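Local coordinates for protein beta-fructofuranosidase (Bifidobacterium adolescentis, PDB 6NOB) that probably hydrolyses beta-fructofuranosides such as sucrose, releasing their terminal fructose, at residues G193-S198 with D266-K271; T222-T227 with V234-T239. One frame throughout, in Å; residues are numbered along the deposited sequence.

Interaction 1 of 2, residues G193-S198 with D266-K271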
loop_
_atom_site.group_PDB
_atom_site.type_symbol
_atom_site.label_atom_id
_atom_site.label_comp_id
_atom_site.label_asym_id
_atom_site.label_seq_id
_atom_site.Cartn_x
_atom_site.Cartn_y
_atom_site.Cartn_z
ATOM N N GLY A 193 5.064 11.874 11.466
ATOM C CA GLY A 193 6.023 10.797 11.358
ATOM C C GLY A 193 6.638 10.735 9.974
ATOM O O GLY A 193 6.601 11.702 9.206
ATOM N N ALA A 194 7.216 9.578 9.659
ATOM C CA ALA A 194 7.846 9.341 8.361
ATOM C C ALA A 194 6.773 8.864 7.389
ATOM O O ALA A 194 6.458 7.674 7.331
ATOM C CB ALA A 194 8.976 8.327 8.489
ATOM N N PHE A 195 6.212 9.792 6.619
ATOM C CA PHE A 195 5.140 9.471 5.685
ATOM C C PHE A 195 5.716 8.802 4.435
ATOM O O PHE A 195 6.903 8.468 4.361
ATOM C CB PHE A 195 4.332 10.722 5.350
ATOM C CG PHE A 195 3.252 11.034 6.353
ATOM C CD1 PHE A 195 3.324 10.543 7.648
ATOM C CD2 PHE A 195 2.159 11.804 5.993
ATOM C CE1 PHE A 195 2.334 10.828 8.569
ATOM C CE2 PHE A 195 1.162 12.087 6.908
ATOM C CZ PHE A 195 1.250 11.601 8.200
ATOM N N SER A 196 4.866 8.615 3.429
ATOM C CA SER A 196 5.191 7.763 2.295
ATOM C C SER A 196 6.343 8.345 1.478
ATOM O O SER A 196 6.624 9.549 1.511
ATOM C CB SER A 196 3.957 7.576 1.417
ATOM O OG SER A 196 3.065 6.653 2.015
ATOM N N GLY A 197 7.021 7.463 0.739
ATOM C CA GLY A 197 8.158 7.856 -0.075
ATOM C C GLY A 197 8.491 6.816 -1.124
ATOM O O GLY A 197 7.971 5.698 -1.113
ATOM N N SER A 198 9.380 7.204 -2.039
ATOM C CA SER A 198 9.800 6.378 -3.168
ATOM C C SER A 198 11.307 6.117 -3.097
ATOM O O SER A 198 12.006 6.616 -2.211
ATOM C CB SER A 198 9.424 7.041 -4.495
ATOM O OG SER A 198 9.934 8.362 -4.569
ATOM N N ASP A 266 -1.224 20.163 2.505
ATOM C CA ASP A 266 -1.008 18.796 2.049
ATOM C C ASP A 266 -0.043 18.810 0.868
ATOM O O ASP A 266 -0.365 19.343 -0.200
ATOM C CB ASP A 266 -2.336 18.156 1.649
ATOM C CG ASP A 266 -3.346 18.146 2.782
ATOM O OD1 ASP A 266 -3.149 17.372 3.740
ATOM O OD2 ASP A 266 -4.336 18.911 2.712
ATOM N N PHE A 267 1.137 18.224 1.059
ATOM C CA PHE A 267 2.207 18.293 0.071
ATOM C C PHE A 267 3.145 17.116 0.309
ATOM O O PHE A 267 4.155 17.259 1.006
ATOM C CB PHE A 267 2.930 19.641 0.190
ATOM C CG PHE A 267 4.201 19.743 -0.612
ATOM C CD1 PHE A 267 4.174 19.696 -1.997
ATOM C CD2 PHE A 267 5.421 19.932 0.023
ATOM C CE1 PHE A 267 5.344 19.807 -2.733
ATOM C CE2 PHE A 267 6.588 20.047 -0.706
ATOM C CZ PHE A 267 6.549 19.981 -2.086
ATOM N N ARG A 268 2.822 15.945 -0.243
ATOM C CA ARG A 268 3.423 14.716 0.256
ATOM C C ARG A 268 3.547 13.667 -0.845
ATOM O O ARG A 268 3.127 13.866 -1.990
ATOM C CB ARG A 268 2.606 14.166 1.425
ATOM C CG ARG A 268 1.169 13.824 1.079
ATOM C CD ARG A 268 0.489 13.156 2.269
ATOM N NE ARG A 268 -0.965 13.146 2.154
ATOM C CZ ARG A 268 -1.751 14.152 2.522
ATOM N NH1 ARG A 268 -1.221 15.260 3.026
ATOM N NH2 ARG A 268 -3.067 14.053 2.384
ATOM N N ASP A 269 4.145 12.534 -0.466
ATOM C CA ASP A 269 4.285 11.314 -1.254
ATOM C C ASP A 269 5.141 11.535 -2.498
ATOM O O ASP A 269 4.673 11.301 -3.621
ATOM C CB ASP A 269 2.904 10.780 -1.643
ATOM C CG ASP A 269 1.964 10.655 -0.453
ATOM O OD1 ASP A 269 2.451 10.535 0.693
ATOM O OD2 ASP A 269 0.734 10.679 -0.666
ATOM N N PRO A 270 6.402 11.946 -2.349
ATOM C CA PRO A 270 7.229 12.208 -3.533
ATOM C C PRO A 270 7.549 10.926 -4.280
ATOM O O PRO A 270 7.874 9.899 -3.680
ATOM C CB PRO A 270 8.497 12.835 -2.947
ATOM C CG PRO A 270 8.590 12.239 -1.578
ATOM C CD PRO A 270 7.169 12.097 -1.099
ATOM N N LYS A 271 7.457 10.996 -5.607
ATOM C CA LYS A 271 7.783 9.876 -6.484
ATOM C C LYS A 271 8.786 10.371 -7.517
ATOM O O LYS A 271 8.462 11.239 -8.333
ATOM C CB LYS A 271 6.526 9.314 -7.150
ATOM C CG LYS A 271 6.430 7.796 -7.117
ATOM C CD LYS A 271 7.581 7.164 -7.877
ATOM C CE LYS A 271 7.527 5.651 -7.810
ATOM N NZ LYS A 271 8.675 5.037 -8.538
#
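S198 turns its OG into the position between its backbone N and carbonyl carbon (chi1 54°), which aims the hydroxyl at P270. K271 bends at chi2 (-62°), and this lays CD against S198. The first torsion pays off in a hydrogen bond: S198 OG donates to P270 O at 2.7 Å. The hydroxyl stands above the plane of that carbonyl. K271 CD packs 3.9 Å from S198 CB, and K271 NZ reaches on to S440 O. Two residues back on each strand, S196 CB meets D269 OD1 at 3.4 Å. This is a carbon contact; S196 OG bonds D131 OD2, and D269 OD2 accepts from C376 N. At the other end, R268 CD lies near the plane of the F195 ring, at its edge, 4.3 Å from F195 CD2. Beyond CD, R268 NH1 makes a salt bridge with D266 OD1 at 2.9 Å, in the guanidinium plane. R268 NH2 has E375 as a further partner.

R268, D269 and P270 form the Arg-Asp-Pro motif of family 32. In relatives its aspartate lines the fructose-binding pocket, and D269 probably does the same here. Strands 195-198 and 268-271 run nearly parallel, 8° apart, and their axes approach to 5.2 Å. They belong to different sheets, consistent with inner strands of adjacent blades of the family's five-bladed propeller. Strand 216-227 flanks F195 on its own sheet, and strand 285-295 packs against P270 and K271.

Interaction 2 of 2, residues T222-T227 with V234-T239. With EDO (1,2-ethanediol), chain C.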
loop_
_atom_site.group_PDB
_atom_site.type_symbol
_atom_site.label_atom_id
_atom_site.label_comp_id
_atom_site.label_asym_id
_atom_site.label_seq_id
_atom_site.Cartn_x
_atom_site.Cartn_y
_atom_site.Cartn_z
ATOM N N THR A 222 8.146 11.904 2.660
ATOM C CA THR A 222 7.505 13.041 3.303
ATOM C C THR A 222 7.651 12.930 4.814
ATOM O O THR A 222 7.413 11.862 5.388
ATOM C CB THR A 222 6.021 13.116 2.937
ATOM O OG1 THR A 222 5.889 13.402 1.542
ATOM C CG2 THR A 222 5.318 14.204 3.749
ATOM N N ARG A 223 8.052 14.026 5.446
ATOM C CA ARG A 223 7.954 14.178 6.891
ATOM C C ARG A 223 6.723 15.019 7.195
ATOM O O ARG A 223 6.508 16.060 6.565
ATOM C CB ARG A 223 9.206 14.835 7.473
ATOM C CG ARG A 223 10.387 13.893 7.633
ATOM C CD ARG A 223 10.202 12.982 8.834
ATOM N NE ARG A 223 11.219 11.937 8.884
ATOM C CZ ARG A 223 11.211 10.929 9.751
ATOM N NH1 ARG A 223 10.236 10.833 10.643
ATOM N NH2 ARG A 223 12.176 10.020 9.723
ATOM N N HIS A 224 5.913 14.559 8.143
ATOM C CA HIS A 224 4.655 15.202 8.493
ATOM C C HIS A 224 4.718 15.678 9.937
ATOM O O HIS A 224 5.117 14.920 10.828
ATOM C CB HIS A 224 3.482 14.238 8.297
ATOM C CG HIS A 224 2.138 14.843 8.568
ATOM N ND1 HIS A 224 1.291 15.256 7.561
ATOM C CD2 HIS A 224 1.484 15.083 9.730
ATOM C CE1 HIS A 224 0.180 15.734 8.091
ATOM N NE2 HIS A 224 0.271 15.641 9.405
ATOM N N LEU A 225 4.335 16.934 10.155
ATOM C CA LEU A 225 4.230 17.512 11.489
ATOM C C LEU A 225 2.932 18.299 11.558
ATOM O O LEU A 225 2.702 19.186 10.730
ATOM C CB LEU A 225 5.425 18.417 11.800
ATOM C CG LEU A 225 5.264 19.348 13.000
ATOM C CD1 LEU A 225 5.189 18.552 14.297
ATOM C CD2 LEU A 225 6.402 20.354 13.042
ATOM N N GLU A 226 2.091 17.979 12.540
ATOM C CA GLU A 226 0.770 18.586 12.630
ATOM C C GLU A 226 0.366 18.738 14.089
ATOM O O GLU A 226 0.494 17.793 14.872
ATOM C CB GLU A 226 -0.270 17.743 11.885
ATOM C CG GLU A 226 -1.707 18.173 12.130
ATOM C CD GLU A 226 -2.705 17.337 11.353
ATOM O OE1 GLU A 226 -2.277 16.383 10.669
ATOM O OE2 GLU A 226 -3.918 17.631 11.431
ATOM N N THR A 227 -0.122 19.924 14.442
ATOM C CA THR A 227 -0.722 20.150 15.749
ATOM C C THR A 227 -2.134 19.577 15.745
ATOM O O THR A 227 -2.981 20.024 14.965
ATOM C CB THR A 227 -0.743 21.645 16.068
ATOM O OG1 THR A 227 0.577 22.185 15.913
ATOM C CG2 THR A 227 -1.229 21.889 17.493
ATOM N N VAL A 234 -0.568 21.948 9.513
ATOM C CA VAL A 234 0.059 20.818 8.834
ATOM C C VAL A 234 1.329 21.290 8.140
ATOM O O VAL A 234 1.303 22.211 7.316
ATOM C CB VAL A 234 -0.917 20.167 7.845
ATOM C CG1 VAL A 234 -0.165 19.290 6.851
ATOM C CG2 VAL A 234 -1.971 19.355 8.592
ATOM N N THR A 235 2.449 20.658 8.477
ATOM C CA THR A 235 3.764 21.003 7.944
ATOM C C THR A 235 4.335 19.758 7.274
ATOM O O THR A 235 4.825 18.851 7.954
ATOM C CB THR A 235 4.679 21.509 9.057
ATOM O OG1 THR A 235 4.024 22.563 9.774
ATOM C CG2 THR A 235 5.991 22.030 8.490
ATOM N N GLU A 236 4.274 19.708 5.945
ATOM C CA GLU A 236 4.782 18.576 5.181
ATOM C C GLU A 236 5.919 19.034 4.281
ATOM O O GLU A 236 5.821 20.080 3.631
ATOM C CB GLU A 236 3.664 17.925 4.359
ATOM C CG GLU A 236 2.705 17.107 5.214
ATOM C CD GLU A 236 1.663 16.358 4.405
ATOM O OE1 GLU A 236 1.385 16.764 3.255
ATOM O OE2 GLU A 236 1.119 15.360 4.925
ATOM N N TYR A 237 6.993 18.248 4.249
ATOM C CA TYR A 237 8.174 18.545 3.450
ATOM C C TYR A 237 8.830 17.230 3.054
ATOM O O TYR A 237 8.551 16.178 3.635
ATOM C CB TYR A 237 9.154 19.449 4.212
ATOM C CG TYR A 237 9.471 18.973 5.612
ATOM C CD1 TYR A 237 8.633 19.283 6.681
ATOM C CD2 TYR A 237 10.610 18.220 5.870
ATOM C CE1 TYR A 237 8.921 18.850 7.961
ATOM C CE2 TYR A 237 10.907 17.785 7.150
ATOM C CZ TYR A 237 10.058 18.102 8.191
ATOM O OH TYR A 237 10.344 17.672 9.470
ATOM N N GLN A 238 9.705 17.295 2.051
ATOM C CA GLN A 238 10.324 16.110 1.464
ATOM C C GLN A 238 11.789 16.013 1.869
ATOM O O GLN A 238 12.532 16.996 1.775
ATOM C CB GLN A 238 10.205 16.129 -0.062
ATOM C CG GLN A 238 8.935 16.778 -0.583
ATOM C CD GLN A 238 7.678 16.140 -0.022
ATOM O OE1 GLN A 238 7.662 14.955 0.320
ATOM N NE2 GLN A 238 6.616 16.927 0.077
ATOM N N THR A 239 12.203 14.822 2.300
ATOM C CA THR A 239 13.567 14.565 2.743
ATOM C C THR A 239 14.147 13.388 1.966
ATOM O O THR A 239 13.445 12.686 1.232
ATOM C CB THR A 239 13.624 14.279 4.252
ATOM O OG1 THR A 239 13.032 13.000 4.522
ATOM C CG2 THR A 239 12.872 15.348 5.033
HETATM C C1 EDO C . 6.860 23.949 4.812
HETATM O O1 EDO C . 5.651 24.297 4.125
HETATM C C2 EDO C . 7.456 22.662 4.249
HETATM O O2 EDO C . 7.130 22.510 2.860
#
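E236 OE2 is gripped by two donors: H224 ND1 across the strands at 2.6 Å, and R268 NH1 through a salt bridge. The H224 nitrogen reaches the anti side of the carboxylate, and the oxygen lies in the ring plane. The ring's other nitrogen, H224 NE2, donates to E226 OE1 at 2.9 Å. Two carboxylates at its nitrogens fix the ring's rotation and would probably favour a protonated imidazole. V234 CG1 also packs 3.8 Å from H224 CE1. An alanine in place of H224 would probably leave E226 OE1 without this donor and E236 OE2 to R268, with a gap beside V234.

Strands 222-227 and 235-239 form an antiparallel beta hairpin. It is the middle pair of a four-stranded sheet, consistent with one blade of the family 32 propeller. R223 with Y237 and L225 with T235 are its hydrogen-bonded pairs. On the face with H224, T222 OG1 donates to Q238 OE1 at 2.7 Å, on a lone pair in the amide plane, and accepts from D269 N. On the other face R223 CB sits over the Y237 ring, 3.8 Å from its centroid, a CH-pi contact. The R223 guanidinium leads away to E252. A bound 1,2-ethanediol, probably from the crystallisation liquor, donates from O2 to E236 O at 2.9 Å.

Overall arrangement
The centres of interactions 1 and 2 lie about 8 Å apart, and the hairpin of interaction 2 is nested in the loop that interaction 1 closes. Strands 190-202 and 216-227 are neighbours in one sheet, and segment 266-271 touches both. F267 N probably bonds E236 OE1 at 2.6 Å, and F267 O probably accepts from Q238 NE2 at 2.7 Å. T222 OG1 also packs 3.2 Å from P270 CD. The hairpin is thus likely to act as a second shell that helps position the Arg-Asp-Pro motif. A di(hydroxyethyl)ether, probably from the crystallisation liquor, lies about 3 Å from the D269 side chain and about 6 Å from that of E236; it may mark the fructose-binding pocket.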